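Cellulase (Clostridium cellulovorans, PDB 6UI3) acts as a broad-specificity endoglucanase that cuts cellulose and probably related plant polysaccharides, this chain being its family 5 glycoside hydrolase domain. Local coordinates at residues R64-W69 and N105-K110; I146-N151 and L191-T196; V219-Y224 and V267-F272; I134-K139 and R181-N186. All coordinates share one frame; numbering follows the deposited sequence.

Contact 1 (R64-W69 and N105-K110); sequences RIPVRW and NIHHNK
P66 lies over one face of the H107 ring. Its CB is 3.6 Å from the centroid of the H107 ring, a CH-pi contact displaced toward the rim. H107 CG is anti to the backbone N (chi1 -159°), which turns the ring against the proline. N105 fixes this ring from its edge: N105 ND2 donates to H107 ND1 at 3.0 Å. The other end of the same amide is used as well, since N105 OD1 accepts from V67 N at 3.0 Å. R64 crosses N105 at about a right angle, with the guanidinium and amide planes 86° apart. N105 ND2 stands over the guanidinium face, 3.1 Å from R64 NH2. Both are donors, so this is packing; the guanidinium bonds instead to N28, D148, N151 and Q271. W69 points its ring edge at the backbone, and W69 NE1 donates to a lone pair of N105 O at 2.9 Å. N109 OD1 accepts from W69 N at 2.9 Å, 169° at the hydrogen. R68 sets a guanidinium face against H108 CB, while its NE bonds E34 O. Adjacent strands of a (beta/alpha)8 barrel end here, at the C-terminal rim where family 5 enzymes carry their active site.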
loop_
_atom_site.group_PDB
_atom_site.type_symbol
_atom_site.label_atom_id
_atom_site.label_comp_id
_atom_site.label_asym_id
_atom_site.label_seq_id
_atom_site.Cartn_x
_atom_site.Cartn_y
_atom_site.Cartn_z
ATOM N N ARG A 64 -4.726 -0.329 4.239
ATOM C CA ARG A 64 -4.338 -1.091 3.056
ATOM C C ARG A 64 -4.317 -2.571 3.394
ATOM O O ARG A 64 -3.838 -2.960 4.475
ATOM C CB ARG A 64 -2.990 -0.620 2.523
ATOM C CG ARG A 64 -2.483 -1.367 1.299
ATOM C CD ARG A 64 -1.434 -0.538 0.592
ATOM N NE ARG A 64 -0.777 -1.126 -0.565
ATOM C CZ ARG A 64 0.364 -1.819 -0.543
ATOM N NH1 ARG A 64 0.949 -2.118 0.603
ATOM N NH2 ARG A 64 0.912 -2.202 -1.679
ATOM N N ILE A 65 -4.888 -3.371 2.501
ATOM C CA ILE A 65 -5.097 -4.798 2.702
ATOM C C ILE A 65 -4.334 -5.564 1.623
ATOM O O ILE A 65 -4.869 -5.813 0.527
ATOM C CB ILE A 65 -6.590 -5.147 2.661
ATOM C CG1 ILE A 65 -7.384 -4.333 3.689
ATOM C CG2 ILE A 65 -6.797 -6.639 2.892
ATOM C CD1 ILE A 65 -8.867 -4.299 3.405
ATOM N N PRO A 66 -3.077 -5.925 1.891
ATOM C CA PRO A 66 -2.325 -6.799 0.979
ATOM C C PRO A 66 -3.062 -8.106 0.737
ATOM O O PRO A 66 -3.467 -8.772 1.686
ATOM C CB PRO A 66 -1.021 -7.045 1.755
ATOM C CG PRO A 66 -0.837 -5.796 2.581
ATOM C CD PRO A 66 -2.238 -5.439 3.011
ATOM N N VAL A 67 -3.190 -8.503 -0.535
ATOM C CA VAL A 67 -3.843 -9.768 -0.869
ATOM C C VAL A 67 -3.044 -10.517 -1.931
ATOM O O VAL A 67 -2.829 -10.002 -3.037
ATOM C CB VAL A 67 -5.291 -9.600 -1.363
ATOM C CG1 VAL A 67 -5.923 -10.971 -1.643
ATOM C CG2 VAL A 67 -6.129 -8.810 -0.375
ATOM N N ARG A 68 -2.619 -11.740 -1.600
ATOM C CA ARG A 68 -2.096 -12.709 -2.562
ATOM C C ARG A 68 -3.281 -13.526 -3.064
ATOM O O ARG A 68 -4.053 -14.036 -2.254
ATOM C CB ARG A 68 -1.083 -13.626 -1.872
ATOM C CG ARG A 68 -0.471 -14.682 -2.783
ATOM C CD ARG A 68 0.389 -15.685 -2.020
ATOM N NE ARG A 68 1.399 -15.079 -1.153
ATOM C CZ ARG A 68 2.716 -15.231 -1.254
ATOM N NH1 ARG A 68 3.263 -15.938 -2.226
ATOM N NH2 ARG A 68 3.489 -14.657 -0.354
ATOM N N TRP A 69 -3.432 -13.649 -4.387
ATOM C CA TRP A 69 -4.597 -14.313 -4.963
ATOM C C TRP A 69 -4.325 -15.688 -5.548
ATOM O O TRP A 69 -5.266 -16.484 -5.683
ATOM C CB TRP A 69 -5.204 -13.440 -6.068
ATOM C CG TRP A 69 -5.648 -12.087 -5.601
ATOM C CD1 TRP A 69 -4.903 -10.944 -5.568
ATOM C CD2 TRP A 69 -6.948 -11.734 -5.091
ATOM N NE1 TRP A 69 -5.664 -9.897 -5.080
ATOM C CE2 TRP A 69 -6.918 -10.358 -4.776
ATOM C CE3 TRP A 69 -8.127 -12.451 -4.857
ATOM C CZ2 TRP A 69 -8.023 -9.686 -4.259
ATOM C CZ3 TRP A 69 -9.224 -11.782 -4.333
ATOM C CH2 TRP A 69 -9.165 -10.416 -4.046
ATOM N N ASN A 105 -5.227 -4.787 -3.271
ATOM C CA ASN A 105 -4.195 -4.873 -4.296
ATOM C C ASN A 105 -4.022 -6.324 -4.752
ATOM O O ASN A 105 -4.808 -7.208 -4.418
ATOM C CB ASN A 105 -2.880 -4.254 -3.788
ATOM C CG ASN A 105 -2.177 -5.102 -2.742
ATOM O OD1 ASN A 105 -2.626 -6.200 -2.406
ATOM N ND2 ASN A 105 -1.066 -4.581 -2.204
ATOM N N ILE A 106 -2.987 -6.530 -5.574
ATOM C CA ILE A 106 -2.367 -7.826 -5.830
ATOM C C ILE A 106 -0.982 -7.760 -5.204
ATOM O O ILE A 106 -0.219 -6.836 -5.501
ATOM C CB ILE A 106 -2.271 -8.107 -7.345
ATOM C CG1 ILE A 106 -3.664 -8.145 -7.988
ATOM C CG2 ILE A 106 -1.490 -9.402 -7.588
ATOM C CD1 ILE A 106 -3.649 -8.394 -9.494
ATOM N N HIS A 107 -0.653 -8.732 -4.353
ATOM C CA HIS A 107 0.517 -8.629 -3.469
ATOM C C HIS A 107 1.156 -10.004 -3.364
ATOM O O HIS A 107 0.559 -10.946 -2.841
ATOM C CB HIS A 107 0.039 -8.125 -2.100
ATOM C CG HIS A 107 1.081 -7.502 -1.228
ATOM N ND1 HIS A 107 0.965 -6.208 -0.765
ATOM C CD2 HIS A 107 2.203 -8.013 -0.679
ATOM C CE1 HIS A 107 1.990 -5.955 0.028
ATOM N NE2 HIS A 107 2.754 -7.026 0.097
ATOM N N HIS A 108 2.366 -10.137 -3.892
ATOM C CA HIS A 108 3.136 -11.375 -3.876
ATOM C C HIS A 108 2.561 -12.492 -4.754
ATOM O O HIS A 108 2.996 -13.636 -4.613
ATOM C CB HIS A 108 3.386 -11.962 -2.478
ATOM C CG HIS A 108 4.077 -11.046 -1.517
ATOM N ND1 HIS A 108 5.008 -10.103 -1.904
ATOM C CD2 HIS A 108 3.989 -10.960 -0.170
ATOM C CE1 HIS A 108 5.440 -9.456 -0.833
ATOM N NE2 HIS A 108 4.847 -9.965 0.234
ATOM N N ASN A 109 1.610 -12.222 -5.647
ATOM C CA ASN A 109 1.371 -13.183 -6.712
ATOM C C ASN A 109 2.707 -13.471 -7.388
ATOM O O ASN A 109 3.574 -12.595 -7.477
ATOM C CB ASN A 109 0.424 -12.627 -7.776
ATOM C CG ASN A 109 -1.023 -12.952 -7.509
ATOM O OD1 ASN A 109 -1.526 -12.825 -6.387
ATOM N ND2 ASN A 109 -1.727 -13.339 -8.557
ATOM N N LYS A 110 2.865 -14.689 -7.905
ATOM C CA LYS A 110 4.084 -15.039 -8.630
ATOM C C LYS A 110 4.424 -14.002 -9.699
ATOM O O LYS A 110 5.589 -13.646 -9.881
ATOM C CB LYS A 110 3.912 -16.419 -9.271
ATOM C CG LYS A 110 5.103 -16.886 -10.086
ATOM C CD LYS A 110 6.261 -17.268 -9.197
ATOM C CE LYS A 110 7.096 -18.394 -9.805
ATOM N NZ LYS A 110 7.846 -19.160 -8.757
#

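Contact 2 (I146-N151 and L191-T196); sequences IFDTIN and LIMVPT
F147 and D148 pair in parallel register with I192 and M193. The strand axes come within 4.7 Å and their directions differ by 18°. F147 O accepts from M193 N at 2.7 Å, almost straight at 176°. M193 O then takes T149 N at 3.1 Å, and F147 N reaches L191 O only weakly. Beyond T149 the backbones part.

D148 and M193 lie on one face of the sheet, and their CB atoms are 4.1 Å apart. M193 crosses I146 at a slant, with M193 SD 3.8 Å from I146 CG2. The bend at the last torsion (chi3 59°) leaves M193 CE on the side of the D148 carboxylate. That carboxylate turns to another partner, R64, which D148 OD2 meets in a salt bridge. F147 and I192 lie on the other face, toward helix 163-182. T149 CG2 meets I192 CG2 there at 3.6 Å, the two side chains crossing at about a right angle. T149 OG1 rests against P195 CD at 3.4 Å, and it is hydrogen-bonded to N173. I150 CG2 touches the P195 ring at CG, 3.7 Å away.

All the touching residues are buried. The main chain supplies every hydrogen bond across the pair, and the side chains meet mostly by apolar packing. The polar groups of D148, T149 and N151 are spent on neighbouring parts of the barrel, so they link this strand pair to its surroundings.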
loop_
_atom_site.group_PDB
_atom_site.type_symbol
_atom_site.label_atom_id
_atom_site.label_comp_id
_atom_site.label_asym_id
_atom_site.label_seq_id
_atom_site.Cartn_x
_atom_site.Cartn_y
_atom_site.Cartn_z
ATOM N N ILE A 146 -10.370 1.713 -2.694
ATOM C CA ILE A 146 -9.345 2.111 -3.651
ATOM C C ILE A 146 -8.646 0.843 -4.136
ATOM O O ILE A 146 -8.464 -0.093 -3.353
ATOM C CB ILE A 146 -8.330 3.027 -2.932
ATOM C CG1 ILE A 146 -9.001 4.299 -2.401
ATOM C CG2 ILE A 146 -7.125 3.333 -3.844
ATOM C CD1 ILE A 146 -8.146 5.058 -1.393
ATOM N N PHE A 147 -8.249 0.803 -5.408
ATOM C CA PHE A 147 -7.496 -0.322 -5.963
ATOM C C PHE A 147 -6.039 0.081 -6.193
ATOM O O PHE A 147 -5.762 1.218 -6.586
ATOM C CB PHE A 147 -8.098 -0.749 -7.305
ATOM C CG PHE A 147 -9.511 -1.297 -7.235
ATOM C CD1 PHE A 147 -10.029 -1.857 -6.073
ATOM C CD2 PHE A 147 -10.318 -1.270 -8.368
ATOM C CE1 PHE A 147 -11.329 -2.391 -6.056
ATOM C CE2 PHE A 147 -11.601 -1.795 -8.348
ATOM C CZ PHE A 147 -12.105 -2.346 -7.196
ATOM N N ASP A 148 -5.116 -0.858 -5.980
ATOM C CA ASP A 148 -3.660 -0.676 -6.110
ATOM C C ASP A 148 -3.194 -1.802 -7.026
ATOM O O ASP A 148 -3.317 -2.975 -6.676
ATOM C CB ASP A 148 -3.082 -0.718 -4.684
ATOM C CG ASP A 148 -1.559 -0.834 -4.591
ATOM O OD1 ASP A 148 -0.838 -0.834 -5.618
ATOM O OD2 ASP A 148 -1.082 -0.915 -3.411
ATOM N N THR A 149 -2.725 -1.470 -8.235
ATOM C CA THR A 149 -2.735 -2.446 -9.335
ATOM C C THR A 149 -1.775 -3.625 -9.133
ATOM O O THR A 149 -2.013 -4.714 -9.669
ATOM C CB THR A 149 -2.393 -1.777 -10.674
ATOM O OG1 THR A 149 -1.062 -1.243 -10.588
ATOM C CG2 THR A 149 -3.405 -0.709 -11.072
ATOM N N ILE A 150 -0.669 -3.410 -8.426
ATOM C CA ILE A 150 0.334 -4.441 -8.136
ATOM C C ILE A 150 1.218 -3.865 -7.035
ATOM O O ILE A 150 1.524 -2.679 -7.054
ATOM C CB ILE A 150 1.108 -4.865 -9.403
ATOM C CG1 ILE A 150 2.096 -6.001 -9.100
ATOM C CG2 ILE A 150 1.799 -3.671 -10.058
ATOM C CD1 ILE A 150 1.473 -7.314 -8.631
ATOM N N ASN A 151 1.636 -4.684 -6.078
ATOM C CA ASN A 151 2.355 -4.195 -4.892
ATOM C C ASN A 151 3.757 -3.666 -5.219
ATOM O O ASN A 151 3.994 -2.454 -5.190
ATOM C CB ASN A 151 2.388 -5.325 -3.860
ATOM C CG ASN A 151 3.276 -5.016 -2.705
ATOM O OD1 ASN A 151 3.136 -3.945 -2.094
ATOM N ND2 ASN A 151 4.198 -5.905 -2.396
ATOM N N LEU A 191 -10.658 5.897 -7.317
ATOM C CA LEU A 191 -9.211 6.117 -7.351
ATOM C C LEU A 191 -8.478 4.791 -7.570
ATOM O O LEU A 191 -8.775 3.777 -6.922
ATOM C CB LEU A 191 -8.729 6.766 -6.057
ATOM C CG LEU A 191 -7.242 7.108 -6.042
ATOM C CD1 LEU A 191 -6.914 8.254 -6.978
ATOM C CD2 LEU A 191 -6.741 7.451 -4.639
ATOM N N ILE A 192 -7.513 4.803 -8.490
ATOM C CA ILE A 192 -6.617 3.676 -8.722
ATOM C C ILE A 192 -5.182 4.132 -8.468
ATOM O O ILE A 192 -4.758 5.185 -8.963
ATOM C CB ILE A 192 -6.761 3.107 -10.147
ATOM C CG1 ILE A 192 -8.207 2.671 -10.410
ATOM C CG2 ILE A 192 -5.797 1.933 -10.350
ATOM C CD1 ILE A 192 -8.525 2.410 -11.875
ATOM N N MET A 193 -4.452 3.342 -7.695
ATOM C CA MET A 193 -3.044 3.571 -7.388
ATOM C C MET A 193 -2.179 2.746 -8.336
ATOM O O MET A 193 -2.451 1.556 -8.555
ATOM C CB MET A 193 -2.735 3.141 -5.953
ATOM C CG MET A 193 -3.466 3.957 -4.899
ATOM S SD MET A 193 -3.415 3.256 -3.234
ATOM C CE MET A 193 -1.654 3.201 -2.932
ATOM N N VAL A 194 -1.126 3.378 -8.881
ATOM C CA VAL A 194 -0.220 2.741 -9.805
ATOM C C VAL A 194 1.211 2.915 -9.292
ATOM O O VAL A 194 1.639 4.047 -9.029
ATOM C CB VAL A 194 -0.345 3.288 -11.245
ATOM C CG1 VAL A 194 -1.649 2.776 -11.876
ATOM C CG2 VAL A 194 -0.294 4.811 -11.293
ATOM N N PRO A 195 1.973 1.840 -9.086
ATOM C CA PRO A 195 3.331 1.965 -8.554
ATOM C C PRO A 195 4.377 2.209 -9.633
ATOM O O PRO A 195 4.202 1.846 -10.798
ATOM C CB PRO A 195 3.560 0.577 -7.933
ATOM C CG PRO A 195 2.837 -0.333 -8.846
ATOM C CD PRO A 195 1.566 0.425 -9.208
ATOM N N THR A 196 5.487 2.808 -9.199
ATOM C CA THR A 196 6.750 2.714 -9.921
ATOM C C THR A 196 7.311 1.289 -9.754
ATOM O O THR A 196 6.792 0.462 -8.992
ATOM C CB THR A 196 7.737 3.708 -9.313
ATOM O OG1 THR A 196 7.865 3.378 -7.922
ATOM C CG2 THR A 196 7.294 5.156 -9.483
#

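Contact 3 (V219-Y224 and V267-F272); sequences VSIHAY and VIIGQF. Unlike the reference sequence in segment 267-272: Q271 (reference Glu).
Q271 stacks on H222: the amide and ring planes are 18° apart. Q271 CG sits 3.6 Å above the centroid of the H222 ring, almost exactly on its normal, in a CH-pi contact. The Q271 chain is extended beyond CG, which carries the amide over the ND1-CE1 side of the ring, without a hydrogen bond between them. A second CH-pi contact sets F272 CA over the Y224 ring.

Polar side-chain contacts are few. Q271 NE2 approaches Y224 OH at the ring edge, but this bond is weak and bent, and its 2.6 Å length makes it doubtful. Q271 OE1 bonds R64, and H222 ND1 bonds Q152.

Main-chain bonds run along the parallel pair. V219 O accepts from I268 N at 2.9 Å, and I268 O accepts from I221 N at 3.0 Å. The register then slips by one residue: I221 pairs with I269, but H222 pairs with Q271. G270 is the extra residue of this beta bulge, and its N reaches I221 O only weakly. A223 N to Q271 O, 3.0 Å, resumes the pairing.

On the sheet face away from H222 and Q271 the contacts are apolar. I221 CG1 meets V267 CG1 at 3.8 Å, and I221 CG2 meets I269 CD1.

Q271 stands where the natural sequence has glutamate, at the end of the seventh barrel strand. That is where family 5 enzymes place their nucleophile, so the site is consistent with the catalytic centre of the barrel.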
loop_
_atom_site.group_PDB
_atom_site.type_symbol
_atom_site.label_atom_id
_atom_site.label_comp_id
_atom_site.label_asym_id
_atom_site.label_seq_id
_atom_site.Cartn_x
_atom_site.Cartn_y
_atom_site.Cartn_z
ATOM N N VAL A 219 0.086 7.882 -7.671
ATOM C CA VAL A 219 1.299 7.067 -7.709
ATOM C C VAL A 219 1.518 6.428 -6.347
ATOM O O VAL A 219 1.413 7.095 -5.308
ATOM C CB VAL A 219 2.510 7.901 -8.158
ATOM C CG1 VAL A 219 3.795 7.077 -8.085
ATOM C CG2 VAL A 219 2.294 8.427 -9.571
ATOM N N SER A 220 1.799 5.128 -6.354
ATOM C CA SER A 220 2.077 4.342 -5.157
ATOM C C SER A 220 3.582 4.248 -4.935
ATOM O O SER A 220 4.310 3.759 -5.802
ATOM C CB SER A 220 1.516 2.937 -5.352
ATOM O OG SER A 220 1.930 2.101 -4.285
ATOM N N ILE A 221 4.031 4.709 -3.769
ATOM C CA ILE A 221 5.433 4.681 -3.362
ATOM C C ILE A 221 5.555 3.974 -2.017
ATOM O O ILE A 221 4.772 4.232 -1.094
ATOM C CB ILE A 221 5.991 6.122 -3.239
ATOM C CG1 ILE A 221 6.013 6.838 -4.599
ATOM C CG2 ILE A 221 7.366 6.131 -2.567
ATOM C CD1 ILE A 221 6.947 6.267 -5.618
ATOM N N HIS A 222 6.556 3.104 -1.893
ATOM C CA HIS A 222 6.927 2.479 -0.622
ATOM C C HIS A 222 8.323 2.985 -0.299
ATOM O O HIS A 222 9.243 2.779 -1.093
ATOM C CB HIS A 222 6.920 0.953 -0.719
ATOM C CG HIS A 222 5.598 0.388 -1.137
ATOM N ND1 HIS A 222 5.423 -0.949 -1.410
ATOM C CD2 HIS A 222 4.391 0.976 -1.319
ATOM C CE1 HIS A 222 4.166 -1.163 -1.756
ATOM N NE2 HIS A 222 3.520 -0.011 -1.717
ATOM N N ALA A 223 8.488 3.659 0.836
ATOM C CA ALA A 223 9.742 4.377 1.115
ATOM C C ALA A 223 10.158 4.188 2.576
ATOM O O ALA A 223 9.888 5.019 3.454
ATOM C CB ALA A 223 9.630 5.855 0.722
ATOM N N TYR A 224 10.827 3.067 2.825
ATOM C CA TYR A 224 11.437 2.799 4.125
ATOM C C TYR A 224 12.851 3.368 4.054
ATOM O O TYR A 224 13.834 2.665 3.810
ATOM C CB TYR A 224 11.465 1.310 4.388
ATOM C CG TYR A 224 10.148 0.561 4.353
ATOM C CD1 TYR A 224 9.497 0.222 5.526
ATOM C CD2 TYR A 224 9.603 0.129 3.156
ATOM C CE1 TYR A 224 8.326 -0.520 5.509
ATOM C CE2 TYR A 224 8.423 -0.616 3.124
ATOM C CZ TYR A 224 7.790 -0.948 4.309
ATOM O OH TYR A 224 6.654 -1.722 4.316
ATOM N N VAL A 267 0.470 11.566 -4.848
ATOM C CA VAL A 267 1.311 10.445 -4.430
ATOM C C VAL A 267 0.822 9.946 -3.076
ATOM O O VAL A 267 0.538 10.743 -2.174
ATOM C CB VAL A 267 2.796 10.872 -4.342
ATOM C CG1 VAL A 267 3.672 9.739 -3.851
ATOM C CG2 VAL A 267 3.300 11.382 -5.692
ATOM N N ILE A 268 0.742 8.624 -2.933
ATOM C CA ILE A 268 0.435 7.963 -1.664
ATOM C C ILE A 268 1.666 7.171 -1.245
ATOM O O ILE A 268 2.193 6.379 -2.034
ATOM C CB ILE A 268 -0.786 7.039 -1.815
ATOM C CG1 ILE A 268 -2.048 7.864 -2.094
ATOM C CG2 ILE A 268 -0.978 6.194 -0.580
ATOM C CD1 ILE A 268 -3.191 7.072 -2.693
ATOM N N ILE A 269 2.126 7.386 -0.016
ATOM C CA ILE A 269 3.163 6.535 0.574
ATOM C C ILE A 269 2.446 5.309 1.139
ATOM O O ILE A 269 2.035 5.272 2.313
ATOM C CB ILE A 269 4.010 7.278 1.616
ATOM C CG1 ILE A 269 4.600 8.569 1.037
ATOM C CG2 ILE A 269 5.107 6.361 2.144
ATOM C CD1 ILE A 269 5.505 8.393 -0.132
ATOM N N GLY A 270 2.271 4.310 0.280
ATOM C CA GLY A 270 1.492 3.141 0.624
ATOM C C GLY A 270 2.139 2.250 1.659
ATOM O O GLY A 270 1.430 1.438 2.282
ATOM N N GLN A 271 3.463 2.364 1.844
ATOM C CA GLN A 271 4.166 1.686 2.927
ATOM C C GLN A 271 5.327 2.543 3.398
ATOM O O GLN A 271 6.115 3.020 2.576
ATOM C CB GLN A 271 4.771 0.332 2.513
ATOM C CG GLN A 271 3.755 -0.676 1.991
ATOM C CD GLN A 271 4.347 -2.018 1.590
ATOM O OE1 GLN A 271 3.707 -2.814 0.909
ATOM N NE2 GLN A 271 5.549 -2.268 2.013
ATOM N N PHE A 272 5.466 2.665 4.718
ATOM C CA PHE A 272 6.684 3.137 5.362
ATOM C C PHE A 272 6.663 2.581 6.780
ATOM O O PHE A 272 5.629 2.111 7.266
ATOM C CB PHE A 272 6.794 4.672 5.391
ATOM C CG PHE A 272 6.111 5.314 6.581
ATOM C CD1 PHE A 272 4.744 5.250 6.737
ATOM C CD2 PHE A 272 6.842 6.000 7.546
ATOM C CE1 PHE A 272 4.129 5.815 7.837
ATOM C CE2 PHE A 272 6.218 6.579 8.631
ATOM C CZ PHE A 272 4.876 6.487 8.769
#

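Contact 4 (I134-K139 and R181-N186); sequences IANHFK and RATGEN
K139 lays its extended aliphatic chain across the carboxylate of E185 at a slant. The contact joins the C-terminal ends of helices 120-137 and 163-182, two neighbours in the outer helical layer of the (beta/alpha)8 barrel. K139 CE is 3.5 Å from E185 OE2. K139 NZ lies 3.9 Å from the same oxygen, a long salt bridge, made doubtful by a second conformer of the lysine. K139 CG stands between the backbone N and the carbonyl carbon (chi1 66°), and the straight chain beyond it runs past T183 and E185.

Closer to the barrel, T183 faces the last turn of helix 120-137. Its OG1 meets A135 CB at 3.6 Å, although it is bonded to I180 O and N187 ND2. N136 crosses T183 at a slant, with N136 ND2 3.4 Å from T183 CB. A water donates to T183 O at 3.1 Å; its approach to N136 is short and doubtful. After T183 the chain leaves the helix at G184, with positive phi (87°). This brings E185 and N186 to K139. There the backbones meet in a weak hydrogen bond: N186 N donates to K139 O at 3.0 Å, with 135° at the hydrogen.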
loop_
_atom_site.group_PDB
_atom_site.type_symbol
_atom_site.label_atom_id
_atom_site.label_comp_id
_atom_site.label_asym_id
_atom_site.label_seq_id
_atom_site.Cartn_x
_atom_site.Cartn_y
_atom_site.Cartn_z
ATOM N N ILE A 134 -11.887 -8.840 -9.559
ATOM C CA ILE A 134 -11.942 -7.999 -8.360
ATOM C C ILE A 134 -12.845 -6.800 -8.617
ATOM O O ILE A 134 -13.737 -6.478 -7.822
ATOM C CB ILE A 134 -10.534 -7.548 -7.916
ATOM C CG1 ILE A 134 -9.627 -8.741 -7.620
ATOM C CG2 ILE A 134 -10.634 -6.625 -6.683
ATOM C CD1 ILE A 134 -8.173 -8.373 -7.472
ATOM N N ALA A 135 -12.601 -6.111 -9.727
ATOM C CA ALA A 135 -13.385 -4.932 -10.069
ATOM C C ALA A 135 -14.864 -5.277 -10.190
ATOM O O ALA A 135 -15.725 -4.570 -9.652
ATOM C CB ALA A 135 -12.831 -4.307 -11.350
ATOM N N ASN A 136 -15.188 -6.362 -10.899
ATOM C CA ASN A 136 -16.595 -6.710 -11.053
ATOM C C ASN A 136 -17.234 -6.992 -9.698
ATOM O O ASN A 136 -18.377 -6.592 -9.447
ATOM C CB ASN A 136 -16.793 -7.935 -11.951
ATOM C CG ASN A 136 -16.768 -7.611 -13.417
ATOM O OD1 ASN A 136 -16.472 -8.477 -14.234
ATOM N ND2 ASN A 136 -17.135 -6.398 -13.768
ATOM N N HIS A 137 -16.511 -7.683 -8.812
ATOM C CA HIS A 137 -17.074 -8.029 -7.513
ATOM C C HIS A 137 -17.432 -6.782 -6.711
ATOM O O HIS A 137 -18.452 -6.751 -6.006
ATOM C CB HIS A 137 -16.089 -8.883 -6.714
ATOM C CG HIS A 137 -16.704 -9.482 -5.495
ATOM N ND1 HIS A 137 -17.515 -10.588 -5.567
ATOM C CD2 HIS A 137 -16.676 -9.114 -4.192
ATOM C CE1 HIS A 137 -17.958 -10.886 -4.356
ATOM N NE2 HIS A 137 -17.461 -10.010 -3.503
ATOM N N PHE A 138 -16.591 -5.755 -6.788
ATOM C CA PHE A 138 -16.717 -4.566 -5.959
ATOM C C PHE A 138 -17.246 -3.349 -6.727
ATOM O O PHE A 138 -17.122 -2.220 -6.238
ATOM C CB PHE A 138 -15.353 -4.223 -5.345
ATOM C CG PHE A 138 -14.853 -5.192 -4.296
ATOM C CD1 PHE A 138 -15.303 -5.087 -2.987
ATOM C CD2 PHE A 138 -13.912 -6.172 -4.596
ATOM C CE1 PHE A 138 -14.849 -5.940 -1.998
ATOM C CE2 PHE A 138 -13.446 -7.042 -3.608
ATOM C CZ PHE A 138 -13.915 -6.923 -2.298
ATOM N N LYS A 139 -17.889 -3.537 -7.886
ATOM C CA LYS A 139 -18.126 -2.388 -8.759
ATOM C C LYS A 139 -19.099 -1.372 -8.165
ATOM O O LYS A 139 -19.033 -0.192 -8.530
ATOM C CB LYS A 139 -18.569 -2.806 -10.170
ATOM C CG LYS A 139 -19.911 -3.486 -10.269
ATOM C CD LYS A 139 -20.255 -3.795 -11.725
ATOM C CE LYS A 139 -21.479 -4.684 -11.832
ATOM N NZ LYS A 139 -21.741 -5.073 -13.240
ATOM N N ARG A 181 -11.735 0.529 -15.405
ATOM C CA ARG A 181 -12.736 1.546 -15.738
ATOM C C ARG A 181 -13.900 0.938 -16.517
ATOM O O ARG A 181 -15.064 1.297 -16.304
ATOM C CB ARG A 181 -12.123 2.676 -16.578
ATOM C CG ARG A 181 -11.000 3.480 -15.951
ATOM C CD ARG A 181 -11.492 4.253 -14.792
ATOM N NE ARG A 181 -10.426 5.024 -14.158
ATOM C CZ ARG A 181 -10.371 5.273 -12.862
ATOM N NH1 ARG A 181 -11.312 4.809 -12.056
ATOM N NH2 ARG A 181 -9.361 5.975 -12.371
ATOM N N ALA A 182 -13.603 0.027 -17.447
ATOM C CA ALA A 182 -14.623 -0.488 -18.347
ATOM C C ALA A 182 -15.619 -1.395 -17.641
ATOM O O ALA A 182 -16.707 -1.628 -18.170
ATOM C CB ALA A 182 -13.961 -1.219 -19.517
ATOM N N THR A 183 -15.286 -1.913 -16.454
ATOM C CA THR A 183 -16.262 -2.705 -15.705
ATOM C C THR A 183 -17.411 -1.839 -15.213
ATOM O O THR A 183 -18.473 -2.370 -14.878
ATOM C CB THR A 183 -15.629 -3.477 -14.539
ATOM O OG1 THR A 183 -15.129 -2.567 -13.549
ATOM C CG2 THR A 183 -14.519 -4.411 -15.026
ATOM N N GLY A 184 -17.207 -0.532 -15.147
ATOM C CA GLY A 184 -18.289 0.412 -15.013
ATOM C C GLY A 184 -18.734 0.698 -13.592
ATOM O O GLY A 184 -18.040 0.452 -12.598
ATOM N N GLU A 185 -19.934 1.259 -13.511
ATOM C CA GLU A 185 -20.530 1.742 -12.256
ATOM C C GLU A 185 -19.478 2.564 -11.507
ATOM O O GLU A 185 -18.810 3.419 -12.107
ATOM C CB GLU A 185 -21.173 0.593 -11.480
ATOM C CG GLU A 185 -22.298 -0.090 -12.256
ATOM C CD GLU A 185 -23.083 -1.101 -11.452
ATOM O OE1 GLU A 185 -23.090 -1.040 -10.205
ATOM O OE2 GLU A 185 -23.725 -1.963 -12.094
ATOM N N ASN A 186 -19.261 2.325 -10.210
ATOM C CA ASN A 186 -18.371 3.177 -9.435
ATOM C C ASN A 186 -16.914 2.979 -9.820
ATOM O O ASN A 186 -16.087 3.851 -9.537
ATOM C CB ASN A 186 -18.582 2.953 -7.935
ATOM C CG ASN A 186 -19.793 3.682 -7.406
ATOM O OD1 ASN A 186 -20.459 4.424 -8.132
ATOM N ND2 ASN A 186 -20.101 3.458 -6.139
HETATM O O HOH W 1 -18.756 -5.393 -15.355
#

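How the contacts relate
Contacts 1, 2 and 3 are buried and share the one barrel sheet; contact 4 lies at the surface, on the helices outside it. Contacts 2 and 3 are true strand pairs, held by main-chain bonds, and V194 O joins S220 N between them. Contact 1 lies mostly beyond the strand ends and relies more on side-chain amides and an indole. The R64 guanidinium ties contact 1 to contacts 2 and 3, so the polar ends of all three meet inside the barrel. The direct polar bonds of contact 4 are few, and each is long or weak. It touches contact 2 through F147 and I192, but is about 11 Å from contact 3 at the nearest atoms.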